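Local structure of Mgp-operon protein 3 (Mycoplasma pneumoniae, 6RJ1) at residues H795-A801 with N813-D819; A541-V546 with G779-A784; L498-T502 with T728-Y732; L461-V466 with E701-K705. The protein is an extracellular adhesion protein, also called P40/P90, that probably takes part in attaching Mycoplasma pneumoniae to sugar-bearing host cells. All coordinates share one frame; numbering follows the deposited sequence.

Interaction 1. Residues H795-A801 with N813-D819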
loop_
_atom_site.group_PDB
_atom_site.type_symbol
_atom_site.label_atom_id
_atom_site.label_comp_id
_atom_site.label_asym_id
_atom_site.label_seq_id
_atom_site.Cartn_x
_atom_site.Cartn_y
_atom_site.Cartn_z
ATOM N N HIS A 795 -7.921 -28.787 -20.213
ATOM C CA HIS A 795 -7.375 -27.740 -19.343
ATOM C C HIS A 795 -8.297 -26.529 -19.306
ATOM O O HIS A 795 -8.861 -26.151 -20.334
ATOM C CB HIS A 795 -5.959 -27.337 -19.780
ATOM C CG HIS A 795 -4.928 -28.394 -19.530
ATOM N ND1 HIS A 795 -4.664 -29.387 -20.463
ATOM C CD2 HIS A 795 -4.123 -28.580 -18.458
ATOM C CE1 HIS A 795 -3.714 -30.135 -19.930
ATOM N NE2 HIS A 795 -3.357 -29.687 -18.725
ATOM N N LYS A 796 -8.463 -25.937 -18.114
ATOM C CA LYS A 796 -9.304 -24.760 -17.877
ATOM C C LYS A 796 -8.700 -23.505 -18.540
ATOM O O LYS A 796 -7.473 -23.435 -18.651
ATOM C CB LYS A 796 -9.458 -24.515 -16.359
ATOM C CG LYS A 796 -10.247 -25.581 -15.594
ATOM C CD LYS A 796 -11.776 -25.381 -15.626
ATOM C CE LYS A 796 -12.422 -24.402 -14.649
ATOM N NZ LYS A 796 -12.011 -24.635 -13.240
ATOM N N PRO A 797 -9.515 -22.499 -18.963
ATOM C CA PRO A 797 -8.929 -21.283 -19.573
ATOM C C PRO A 797 -8.108 -20.455 -18.585
ATOM O O PRO A 797 -8.550 -20.233 -17.455
ATOM C CB PRO A 797 -10.149 -20.503 -20.076
ATOM C CG PRO A 797 -11.285 -20.988 -19.255
ATOM C CD PRO A 797 -10.992 -22.420 -18.922
ATOM N N ASN A 798 -6.911 -20.013 -19.014
ATOM C CA ASN A 798 -5.968 -19.232 -18.209
ATOM C C ASN A 798 -6.498 -17.861 -17.818
ATOM O O ASN A 798 -7.300 -17.262 -18.534
ATOM C CB ASN A 798 -4.620 -19.049 -18.930
ATOM C CG ASN A 798 -3.871 -20.305 -19.313
ATOM O OD1 ASN A 798 -3.897 -21.338 -18.628
ATOM N ND2 ASN A 798 -3.158 -20.224 -20.426
ATOM N N TYR A 799 -6.013 -17.355 -16.682
ATOM C CA TYR A 799 -6.363 -16.034 -16.187
ATOM C C TYR A 799 -5.207 -15.393 -15.447
ATOM O O TYR A 799 -4.412 -16.076 -14.792
ATOM C CB TYR A 799 -7.666 -16.027 -15.367
ATOM C CG TYR A 799 -7.660 -16.910 -14.141
ATOM C CD1 TYR A 799 -7.257 -16.414 -12.902
ATOM C CD2 TYR A 799 -8.118 -18.222 -14.201
ATOM C CE1 TYR A 799 -7.274 -17.214 -11.761
ATOM C CE2 TYR A 799 -8.138 -19.033 -13.069
ATOM C CZ TYR A 799 -7.714 -18.524 -11.852
ATOM O OH TYR A 799 -7.735 -19.321 -10.739
ATOM N N SER A 800 -5.107 -14.075 -15.575
ATOM C CA SER A 800 -4.062 -13.286 -14.955
ATOM C C SER A 800 -4.629 -11.992 -14.434
ATOM O O SER A 800 -5.684 -11.559 -14.872
ATOM C CB SER A 800 -2.961 -12.987 -15.970
ATOM O OG SER A 800 -2.331 -14.182 -16.397
ATOM N N ALA A 801 -3.925 -11.374 -13.504
ATOM C CA ALA A 801 -4.293 -10.072 -12.973
ATOM C C ALA A 801 -3.137 -9.151 -13.258
ATOM O O ALA A 801 -1.978 -9.572 -13.202
ATOM C CB ALA A 801 -4.539 -10.150 -11.481
ATOM N N ASN A 813 0.246 -14.376 -12.495
ATOM C CA ASN A 813 -0.197 -15.595 -13.173
ATOM C C ASN A 813 -0.679 -16.670 -12.221
ATOM O O ASN A 813 -0.094 -16.871 -11.153
ATOM C CB ASN A 813 0.899 -16.120 -14.104
ATOM C CG ASN A 813 1.479 -15.038 -14.977
ATOM O OD1 ASN A 813 0.825 -14.524 -15.890
ATOM N ND2 ASN A 813 2.713 -14.647 -14.694
ATOM N N PHE A 814 -1.760 -17.360 -12.620
ATOM C CA PHE A 814 -2.407 -18.403 -11.824
ATOM C C PHE A 814 -2.628 -19.686 -12.614
ATOM O O PHE A 814 -2.713 -19.650 -13.843
ATOM C CB PHE A 814 -3.754 -17.892 -11.264
ATOM C CG PHE A 814 -3.694 -16.554 -10.561
ATOM C CD1 PHE A 814 -3.336 -16.470 -9.222
ATOM C CD2 PHE A 814 -3.984 -15.380 -11.240
ATOM C CE1 PHE A 814 -3.266 -15.232 -8.578
ATOM C CE2 PHE A 814 -3.912 -14.143 -10.595
ATOM C CZ PHE A 814 -3.550 -14.078 -9.269
ATOM N N ASN A 815 -2.726 -20.821 -11.897
ATOM C CA ASN A 815 -3.009 -22.140 -12.463
ATOM C C ASN A 815 -4.546 -22.285 -12.497
ATOM O O ASN A 815 -5.174 -22.341 -11.437
ATOM C CB ASN A 815 -2.365 -23.241 -11.610
ATOM C CG ASN A 815 -2.468 -24.626 -12.192
ATOM O OD1 ASN A 815 -3.557 -25.162 -12.429
ATOM N ND2 ASN A 815 -1.325 -25.250 -12.414
ATOM N N PRO A 816 -5.181 -22.299 -13.686
ATOM C CA PRO A 816 -6.654 -22.383 -13.721
ATOM C C PRO A 816 -7.251 -23.753 -13.368
ATOM O O PRO A 816 -8.443 -23.837 -13.053
ATOM C CB PRO A 816 -6.994 -21.951 -15.146
ATOM C CG PRO A 816 -5.797 -22.318 -15.947
ATOM C CD PRO A 816 -4.604 -22.205 -15.044
ATOM N N ASP A 817 -6.434 -24.816 -13.419
ATOM C CA ASP A 817 -6.871 -26.176 -13.099
ATOM C C ASP A 817 -6.975 -26.417 -11.585
ATOM O O ASP A 817 -7.671 -27.352 -11.174
ATOM C CB ASP A 817 -5.941 -27.224 -13.744
ATOM C CG ASP A 817 -5.663 -27.026 -15.223
ATOM O OD1 ASP A 817 -6.625 -26.729 -15.977
ATOM O OD2 ASP A 817 -4.488 -27.188 -15.631
ATOM N N THR A 818 -6.272 -25.596 -10.767
ATOM C CA THR A 818 -6.248 -25.716 -9.304
ATOM C C THR A 818 -6.687 -24.434 -8.577
ATOM O O THR A 818 -6.933 -24.485 -7.368
ATOM C CB THR A 818 -4.848 -26.141 -8.806
ATOM O OG1 THR A 818 -3.893 -25.115 -9.101
ATOM C CG2 THR A 818 -4.398 -27.498 -9.355
ATOM N N ASP A 819 -6.755 -23.291 -9.305
ATOM C CA ASP A 819 -7.112 -21.960 -8.797
ATOM C C ASP A 819 -6.146 -21.527 -7.687
ATOM O O ASP A 819 -6.541 -21.062 -6.612
ATOM C CB ASP A 819 -8.601 -21.854 -8.408
ATOM C CG ASP A 819 -9.552 -22.128 -9.558
ATOM O OD1 ASP A 819 -9.451 -21.430 -10.592
ATOM O OD2 ASP A 819 -10.399 -23.037 -9.423
#

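Interaction 2. Residues A541-V546 with G779-A784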
loop_
_atom_site.group_PDB
_atom_site.type_symbol
_atom_site.label_atom_id
_atom_site.label_comp_id
_atom_site.label_asym_id
_atom_site.label_seq_id
_atom_site.Cartn_x
_atom_site.Cartn_y
_atom_site.Cartn_z
ATOM N N ALA A 541 -3.269 -2.224 -3.773
ATOM C CA ALA A 541 -3.282 -1.874 -5.197
ATOM C C ALA A 541 -4.657 -2.169 -5.825
ATOM O O ALA A 541 -5.013 -1.574 -6.844
ATOM C CB ALA A 541 -2.200 -2.639 -5.934
ATOM N N GLY A 542 -5.409 -3.074 -5.205
ATOM C CA GLY A 542 -6.740 -3.441 -5.647
ATOM C C GLY A 542 -7.115 -4.887 -5.435
ATOM O O GLY A 542 -6.312 -5.693 -4.959
ATOM N N LEU A 543 -8.364 -5.202 -5.799
ATOM C CA LEU A 543 -8.968 -6.530 -5.735
ATOM C C LEU A 543 -9.953 -6.768 -6.874
ATOM O O LEU A 543 -10.605 -5.830 -7.344
ATOM C CB LEU A 543 -9.605 -6.902 -4.360
ATOM C CG LEU A 543 -10.379 -5.896 -3.429
ATOM C CD1 LEU A 543 -11.137 -4.795 -4.164
ATOM C CD2 LEU A 543 -11.355 -6.638 -2.547
ATOM N N ASP A 544 -10.055 -8.024 -7.316
ATOM C CA ASP A 544 -10.972 -8.416 -8.379
ATOM C C ASP A 544 -11.395 -9.876 -8.227
ATOM O O ASP A 544 -10.729 -10.638 -7.529
ATOM C CB ASP A 544 -10.358 -8.156 -9.774
ATOM C CG ASP A 544 -11.366 -8.010 -10.908
ATOM O OD1 ASP A 544 -12.590 -7.920 -10.621
ATOM O OD2 ASP A 544 -10.935 -7.983 -12.084
ATOM N N VAL A 545 -12.523 -10.251 -8.857
ATOM C CA VAL A 545 -13.018 -11.626 -8.837
ATOM C C VAL A 545 -12.810 -12.283 -10.212
ATOM O O VAL A 545 -12.952 -11.629 -11.249
ATOM C CB VAL A 545 -14.461 -11.795 -8.283
ATOM C CG1 VAL A 545 -14.573 -11.276 -6.851
ATOM C CG2 VAL A 545 -15.502 -11.133 -9.183
ATOM N N VAL A 546 -12.425 -13.559 -10.204
ATOM C CA VAL A 546 -12.155 -14.351 -11.406
ATOM C C VAL A 546 -12.236 -15.841 -11.039
ATOM O O VAL A 546 -11.701 -16.240 -10.002
ATOM C CB VAL A 546 -10.813 -13.938 -12.113
ATOM C CG1 VAL A 546 -9.598 -14.065 -11.187
ATOM C CG2 VAL A 546 -10.595 -14.689 -13.423
ATOM N N GLY A 779 1.549 1.073 -6.075
ATOM C CA GLY A 779 0.824 0.128 -6.913
ATOM C C GLY A 779 -0.643 0.467 -6.989
ATOM O O GLY A 779 -1.259 0.767 -5.969
ATOM N N THR A 780 -1.210 0.422 -8.199
ATOM C CA THR A 780 -2.603 0.782 -8.452
ATOM C C THR A 780 -3.220 -0.019 -9.605
ATOM O O THR A 780 -2.505 -0.522 -10.474
ATOM C CB THR A 780 -2.698 2.323 -8.701
ATOM O OG1 THR A 780 -4.061 2.748 -8.709
ATOM C CG2 THR A 780 -2.016 2.765 -9.997
ATOM N N GLY A 781 -4.545 -0.072 -9.606
ATOM C CA GLY A 781 -5.356 -0.660 -10.659
ATOM C C GLY A 781 -5.265 -2.147 -10.860
ATOM O O GLY A 781 -5.073 -2.586 -11.995
ATOM N N LEU A 782 -5.463 -2.944 -9.798
ATOM C CA LEU A 782 -5.463 -4.391 -9.988
ATOM C C LEU A 782 -6.737 -4.810 -10.737
ATOM O O LEU A 782 -7.844 -4.446 -10.326
ATOM C CB LEU A 782 -5.311 -5.190 -8.686
ATOM C CG LEU A 782 -5.268 -6.698 -8.912
ATOM C CD1 LEU A 782 -3.862 -7.218 -8.962
ATOM C CD2 LEU A 782 -6.098 -7.424 -7.929
ATOM N N LYS A 783 -6.563 -5.520 -11.866
ATOM C CA LYS A 783 -7.664 -6.024 -12.670
ATOM C C LYS A 783 -7.331 -7.403 -13.184
ATOM O O LYS A 783 -6.278 -7.610 -13.794
ATOM C CB LYS A 783 -7.965 -5.095 -13.852
ATOM C CG LYS A 783 -9.391 -4.581 -13.890
ATOM C CD LYS A 783 -10.410 -5.580 -14.395
ATOM C CE LYS A 783 -11.743 -4.911 -14.646
ATOM N NZ LYS A 783 -12.331 -4.294 -13.410
ATOM N N ALA A 784 -8.233 -8.347 -12.941
ATOM C CA ALA A 784 -8.102 -9.722 -13.406
ATOM C C ALA A 784 -8.702 -9.842 -14.796
ATOM O O ALA A 784 -9.498 -8.995 -15.206
ATOM C CB ALA A 784 -8.824 -10.658 -12.453
#

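Interaction 3. Residues L498-T502 with T728-Y732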
loop_
_atom_site.group_PDB
_atom_site.type_symbol
_atom_site.label_atom_id
_atom_site.label_comp_id
_atom_site.label_asym_id
_atom_site.label_seq_id
_atom_site.Cartn_x
_atom_site.Cartn_y
_atom_site.Cartn_z
ATOM N N LEU A 498 -0.489 -14.365 6.030
ATOM C CA LEU A 498 -0.332 -14.576 4.596
ATOM C C LEU A 498 0.902 -15.422 4.328
ATOM O O LEU A 498 1.778 -15.544 5.191
ATOM C CB LEU A 498 -0.215 -13.225 3.852
ATOM C CG LEU A 498 -1.372 -12.223 4.016
ATOM C CD1 LEU A 498 -1.097 -10.952 3.287
ATOM C CD2 LEU A 498 -2.698 -12.788 3.528
ATOM N N ASN A 499 0.941 -16.041 3.148
ATOM C CA ASN A 499 2.091 -16.802 2.696
ATOM C C ASN A 499 2.988 -15.777 2.010
ATOM O O ASN A 499 2.538 -15.054 1.115
ATOM C CB ASN A 499 1.672 -17.914 1.742
ATOM C CG ASN A 499 2.775 -18.842 1.290
ATOM O OD1 ASN A 499 3.976 -18.598 1.460
ATOM N ND2 ASN A 499 2.382 -19.939 0.688
ATOM N N TRP A 500 4.227 -15.662 2.495
ATOM C CA TRP A 500 5.221 -14.711 2.008
ATOM C C TRP A 500 6.143 -15.341 0.954
ATOM O O TRP A 500 7.032 -14.675 0.423
ATOM C CB TRP A 500 5.985 -14.105 3.201
ATOM C CG TRP A 500 5.093 -13.257 4.065
ATOM C CD1 TRP A 500 4.231 -13.689 5.035
ATOM C CD2 TRP A 500 4.920 -11.839 3.976
ATOM N NE1 TRP A 500 3.530 -12.625 5.556
ATOM C CE2 TRP A 500 3.933 -11.476 4.922
ATOM C CE3 TRP A 500 5.521 -10.832 3.201
ATOM C CZ2 TRP A 500 3.516 -10.148 5.096
ATOM C CZ3 TRP A 500 5.113 -9.519 3.382
ATOM C CH2 TRP A 500 4.110 -9.190 4.307
ATOM N N GLY A 501 5.871 -16.604 0.632
ATOM C CA GLY A 501 6.617 -17.376 -0.349
ATOM C C GLY A 501 7.336 -18.530 0.304
ATOM O O GLY A 501 7.200 -19.677 -0.124
ATOM N N THR A 502 8.126 -18.215 1.339
ATOM C CA THR A 502 8.886 -19.168 2.154
ATOM C C THR A 502 8.639 -18.823 3.623
ATOM O O THR A 502 8.233 -17.694 3.928
ATOM C CB THR A 502 10.401 -19.133 1.815
ATOM O OG1 THR A 502 10.907 -17.804 1.959
ATOM C CG2 THR A 502 10.716 -19.660 0.425
ATOM N N THR A 728 -0.882 -17.163 -1.429
ATOM C CA THR A 728 -0.366 -15.811 -1.582
ATOM C C THR A 728 1.155 -15.884 -1.684
ATOM O O THR A 728 1.750 -16.937 -1.419
ATOM C CB THR A 728 -0.817 -14.897 -0.409
ATOM O OG1 THR A 728 -0.418 -15.478 0.823
ATOM C CG2 THR A 728 -2.326 -14.630 -0.391
ATOM N N ALA A 729 1.783 -14.774 -2.085
ATOM C CA ALA A 729 3.233 -14.650 -2.194
ATOM C C ALA A 729 3.660 -13.192 -2.068
ATOM O O ALA A 729 2.834 -12.273 -2.164
ATOM C CB ALA A 729 3.719 -15.225 -3.511
ATOM N N SER A 730 4.956 -12.991 -1.822
ATOM C CA SER A 730 5.553 -11.675 -1.714
ATOM C C SER A 730 6.712 -11.584 -2.671
ATOM O O SER A 730 7.384 -12.587 -2.950
ATOM C CB SER A 730 5.992 -11.376 -0.285
ATOM O OG SER A 730 7.200 -12.032 0.061
ATOM N N HIS A 731 6.941 -10.385 -3.189
ATOM C CA HIS A 731 8.010 -10.146 -4.134
ATOM C C HIS A 731 8.610 -8.771 -3.934
ATOM O O HIS A 731 7.896 -7.791 -3.723
ATOM C CB HIS A 731 7.494 -10.298 -5.572
ATOM C CG HIS A 731 8.545 -10.765 -6.523
ATOM N ND1 HIS A 731 8.569 -12.072 -6.982
ATOM C CD2 HIS A 731 9.602 -10.097 -7.044
ATOM C CE1 HIS A 731 9.632 -12.152 -7.769
ATOM N NE2 HIS A 731 10.279 -10.986 -7.843
ATOM N N TYR A 732 9.931 -8.705 -4.033
ATOM C CA TYR A 732 10.681 -7.470 -3.925
ATOM C C TYR A 732 10.500 -6.692 -5.221
ATOM O O TYR A 732 10.829 -7.180 -6.308
ATOM C CB TYR A 732 12.152 -7.786 -3.619
ATOM C CG TYR A 732 13.107 -6.616 -3.671
ATOM C CD1 TYR A 732 12.949 -5.519 -2.825
ATOM C CD2 TYR A 732 14.224 -6.643 -4.501
ATOM C CE1 TYR A 732 13.857 -4.458 -2.841
ATOM C CE2 TYR A 732 15.139 -5.598 -4.518
ATOM C CZ TYR A 732 14.957 -4.512 -3.684
ATOM O OH TYR A 732 15.888 -3.509 -3.717
#

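Interaction 4. Residues L461-V466 with E701-K705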
loop_
_atom_site.group_PDB
_atom_site.type_symbol
_atom_site.label_atom_id
_atom_site.label_comp_id
_atom_site.label_asym_id
_atom_site.label_seq_id
_atom_site.Cartn_x
_atom_site.Cartn_y
_atom_site.Cartn_z
ATOM N N LEU A 461 -18.525 -11.505 -4.536
ATOM C CA LEU A 461 -18.299 -12.915 -4.839
ATOM C C LEU A 461 -19.320 -13.812 -4.140
ATOM O O LEU A 461 -19.183 -14.097 -2.946
ATOM C CB LEU A 461 -16.853 -13.346 -4.498
ATOM C CG LEU A 461 -16.421 -14.748 -4.981
ATOM C CD1 LEU A 461 -16.175 -14.768 -6.478
ATOM C CD2 LEU A 461 -15.187 -15.236 -4.237
ATOM N N ASN A 462 -20.341 -14.253 -4.897
ATOM C CA ASN A 462 -21.386 -15.168 -4.446
ATOM C C ASN A 462 -21.986 -14.809 -3.069
ATOM O O ASN A 462 -21.784 -15.533 -2.086
ATOM C CB ASN A 462 -20.867 -16.621 -4.477
ATOM C CG ASN A 462 -20.692 -17.174 -5.873
ATOM O OD1 ASN A 462 -19.719 -16.874 -6.581
ATOM N ND2 ASN A 462 -21.643 -17.995 -6.301
ATOM N N GLY A 463 -22.693 -13.679 -3.018
ATOM C CA GLY A 463 -23.359 -13.187 -1.811
ATOM C C GLY A 463 -22.452 -12.569 -0.766
ATOM O O GLY A 463 -22.924 -12.148 0.294
ATOM N N GLN A 464 -21.148 -12.514 -1.058
ATOM C CA GLN A 464 -20.150 -11.946 -0.154
ATOM C C GLN A 464 -19.545 -10.705 -0.772
ATOM O O GLN A 464 -19.206 -10.701 -1.958
ATOM C CB GLN A 464 -19.040 -12.957 0.190
ATOM C CG GLN A 464 -19.552 -14.244 0.808
ATOM C CD GLN A 464 -18.692 -14.655 1.958
ATOM O OE1 GLN A 464 -18.842 -14.153 3.074
ATOM N NE2 GLN A 464 -17.775 -15.581 1.709
ATOM N N ILE A 465 -19.411 -9.654 0.037
ATOM C CA ILE A 465 -18.812 -8.400 -0.393
ATOM C C ILE A 465 -17.529 -8.206 0.381
ATOM O O ILE A 465 -17.519 -8.322 1.608
ATOM C CB ILE A 465 -19.788 -7.196 -0.264
ATOM C CG1 ILE A 465 -21.071 -7.412 -1.103
ATOM C CG2 ILE A 465 -19.104 -5.893 -0.662
ATOM C CD1 ILE A 465 -22.270 -7.755 -0.323
ATOM N N VAL A 466 -16.442 -7.950 -0.345
ATOM C CA VAL A 466 -15.124 -7.703 0.223
ATOM C C VAL A 466 -14.795 -6.232 0.014
ATOM O O VAL A 466 -14.943 -5.729 -1.093
ATOM C CB VAL A 466 -14.023 -8.649 -0.344
ATOM C CG1 VAL A 466 -12.704 -8.482 0.413
ATOM C CG2 VAL A 466 -14.475 -10.110 -0.307
ATOM N N GLU A 701 -13.598 -18.982 -1.273
ATOM C CA GLU A 701 -14.754 -18.753 -0.399
ATOM C C GLU A 701 -14.550 -19.194 1.052
ATOM O O GLU A 701 -14.983 -18.473 1.953
ATOM C CB GLU A 701 -16.035 -19.380 -0.969
ATOM C CG GLU A 701 -16.679 -18.556 -2.074
ATOM C CD GLU A 701 -18.193 -18.446 -2.018
ATOM O OE1 GLU A 701 -18.873 -19.496 -2.100
ATOM O OE2 GLU A 701 -18.700 -17.306 -1.905
ATOM N N SER A 702 -13.909 -20.364 1.288
ATOM C CA SER A 702 -13.666 -20.852 2.648
ATOM C C SER A 702 -12.636 -19.976 3.384
ATOM O O SER A 702 -12.780 -19.750 4.585
ATOM C CB SER A 702 -13.273 -22.327 2.650
ATOM O OG SER A 702 -11.890 -22.544 2.418
ATOM N N GLU A 703 -11.631 -19.451 2.650
ATOM C CA GLU A 703 -10.619 -18.549 3.204
ATOM C C GLU A 703 -11.274 -17.206 3.549
ATOM O O GLU A 703 -10.955 -16.611 4.579
ATOM C CB GLU A 703 -9.446 -18.353 2.227
ATOM C CG GLU A 703 -8.538 -19.566 2.095
ATOM C CD GLU A 703 -7.452 -19.454 1.040
ATOM O OE1 GLU A 703 -7.791 -19.206 -0.140
ATOM O OE2 GLU A 703 -6.262 -19.632 1.390
ATOM N N LEU A 704 -12.221 -16.761 2.707
ATOM C CA LEU A 704 -12.987 -15.536 2.921
ATOM C C LEU A 704 -13.957 -15.704 4.084
ATOM O O LEU A 704 -14.124 -14.775 4.867
ATOM C CB LEU A 704 -13.749 -15.130 1.649
ATOM C CG LEU A 704 -12.925 -14.490 0.531
ATOM C CD1 LEU A 704 -13.716 -14.421 -0.752
ATOM C CD2 LEU A 704 -12.415 -13.107 0.918
ATOM N N LYS A 705 -14.568 -16.905 4.217
ATOM C CA LYS A 705 -15.513 -17.238 5.287
ATOM C C LYS A 705 -14.821 -17.227 6.644
ATOM O O LYS A 705 -15.444 -16.827 7.625
ATOM C CB LYS A 705 -16.168 -18.591 5.033
ATOM C CG LYS A 705 -17.486 -18.786 5.771
ATOM C CD LYS A 705 -18.072 -20.131 5.446
ATOM C CE LYS A 705 -19.283 -20.421 6.301
ATOM N NZ LYS A 705 -20.073 -21.586 5.800
#

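Interaction 1. Residues H795-A801 with N813-D819
Asp817 and Asp819 reach across to 795-801 through their carboxylates. Asp817 OD1 takes the backbone N of Lys796 at 2.9 Å, with a fairly straight N-H...O angle of 163°. Its OD2 lies at the edge of the His795 imidazole, in the ring plane, 3.2 Å from CD2. The Tyr799 hydroxyl donates to Asp819 OD1, with OH to OD1 at 2.7 Å. This bond uses the lone pair of OD1 that points away from OD2, and ring and carboxylate are nearly coplanar. The two segments form the open end of the beta hairpin 799-805 and 808-815. Ser800 and Asn813 form a non-hydrogen-bonded antiparallel pair on one face of the sheet, and Arg811 binds the Ser800 hydroxyl.

Apolar packing centres on Tyr799, whose CG sits between its backbone N and carbonyl carbon (chi1 60°). This brings the ring beside the other segment. Its CE1 meets Phe814 CB at 3.6 Å, and its CE2 lies 3.8 Å from Pro816 CB. The Tyr799 and Phe814 rings are near parallel but barely overlap. Pro816 CG touches Asn798 OD1 at 3.4 Å, while Asn798 ND2 bonds to the carbonyl of Phe900.

Interaction 2. Residues A541-V546 with G779-A784
A classic beta bulge at Ala541 and Gly542, opposite Ala553 of strand 549-563, lies at the start of the part of strand 538-546 that runs beside 779-784. Segment 541-546 belongs to the MgpC adhesin region, a family related to the beta-propellers, so a propeller-like fold is probable. The two segments are parallel, 13° apart, with their axes 4.7 Å from each other. Strand 538-546 pairs with 549-563, and strand 779-786 with 799-805. Here their edges run side by side, joined by few bonds.

The Leu782 backbone N donates to Ala541 O at 3.3 Å. The donor stands above the carbonyl plane of Ala541. Next to this bond, Gly542 has no side chain, so the backbone of Leu782 can come close. Its backbone angles also call for a glycine. The Leu782 side chain leaves with CG anti to the backbone N (chi1 -178°). Its CD2 comes to 3.4 Å from Gly542 O. The same side chain packs against strands 549-563 and 799-805 together, on Val551, Ala553, Ala801 and Leu803.

Further along, a side chain replaces the backbone carbonyl as acceptor. Asp544 OD2 takes the N of Ala784 at 2.9 Å, using the lone pair that points away from OD1. OD1 accepts a weak bond from Val545 N, so both carboxylate oxygens have backbone partners. Lys783 runs past the same carboxylate, with CD 3.4 Å from Asp544 OD2. Its NZ stays beyond salt-bridge distance, though the charge may still steady the carboxylate. At the far end the methyl of Ala784 meets Val546, CB to CG1 at 3.7 Å.

Interaction 3. Residues L498-T502 with T728-Y732
An Asx turn at Asn499 carries the chain from strand 496-498 toward helix 503-511, and this turn rests on strand 723-732. Asn499 CG is anti to its backbone N (chi1 -175°), which turns OD1 toward the chain ahead. OD1 accepts the N of Gly501 at 2.9 Å, with the donor above the plane of the amide carbonyl. Asn499 ND2 bonds to the carbonyl of Thr726, so both ends of the amide are used.

Two hydroxyls of strand 723-732 hold the turn. The backbone N of Asn499 donates to Thr728 OG1 at 2.8 Å, with an N-H...O angle of 143°. Thr728 OG1 also bonds to the carbonyl of Trp725. The hydroxyl thus joins the loop to an earlier part of the same strand. Two residues on, Ser730 OG donates to Trp500 O at 2.7 Å. The hydroxyl lies only 19° from the plane of that carbonyl. Ser730 N adds a weak bond to the same oxygen, so one residue supplies both donors. Asn499 CB lies 3.3 Å from Thr728 O.

The Trp500 side chain sets off away from the strand, yet its CE3 comes to 3.6 Å from Ser730 CB, at an oblique approach to the ring. The indole then reaches Leu693 and Val695 of strand 693-699, Tyr538 of strand 538-546, and Gln505, Lys506 and Val509 of helix 503-511. Thr502 is the N-cap of that helix. The turn thus lies between the end of strand 496-498, which pairs in parallel with 723-732, and the start of helix 503-511.

Interaction 4. Residues L461-V466 with E701-K705
Leu461 and Val466 of the beta hairpin 457-461 and 464-468 pack against Leu704 in the first turn of helix 701-712. A type I' turn from Leu461 to Gln464 closes the hairpin. The short strand segment and the helix segment are 72° apart, with axes 10.8 Å from each other, so the gap is bridged mainly by side chains.

The close part is apolar. The two methyls of Leu704 divide between the strands of the hairpin. CD1 meets Leu461 CD2 at 3.9 Å, and CD2 meets Val466 CG2 at 3.8 Å. In both pairs the side chains cross at about a right angle. Val480 of strand 477-482 also touches Leu704.

The turn side is looser and includes exposed residues. No hydrogen bond crosses the contact. Glu701, bent at chi2 (-138°), brings OE2 to 3.4 Å from Asn462 CB. The same oxygen lies near Leu461 O, but both are acceptors. Gln464 reaches between the two parts, and its amide plane is turned 74° from the Glu701 carboxylate. Its OE1 has a weak bond from Arg708 NE. Its NE2 lies 4.1 Å from Leu704 CB.

How the interactions relate
From the N terminus, the chain passes 461-466, then 498-502, then 541-546. Their partners follow in the same order. Segment 701-705 closes interaction 4 and joins hairpin 457-468 to helix 701-712. Segment 728-732 closes interaction 3 and joins the loop before helix 503-511 to strand 723-732. Segment 779-784 closes interaction 2, edge to edge with strand 538-546. These three contacts cross one another, each spanning more than 220 residues. Interaction 1 follows in series and closes a short hairpin. In space, Leu543 and Val545 of interaction 2 pack on Val466 and Leu461 of interaction 4, and Val546 packs on Tyr799 of interaction 1. Interaction 3 touches none of the others.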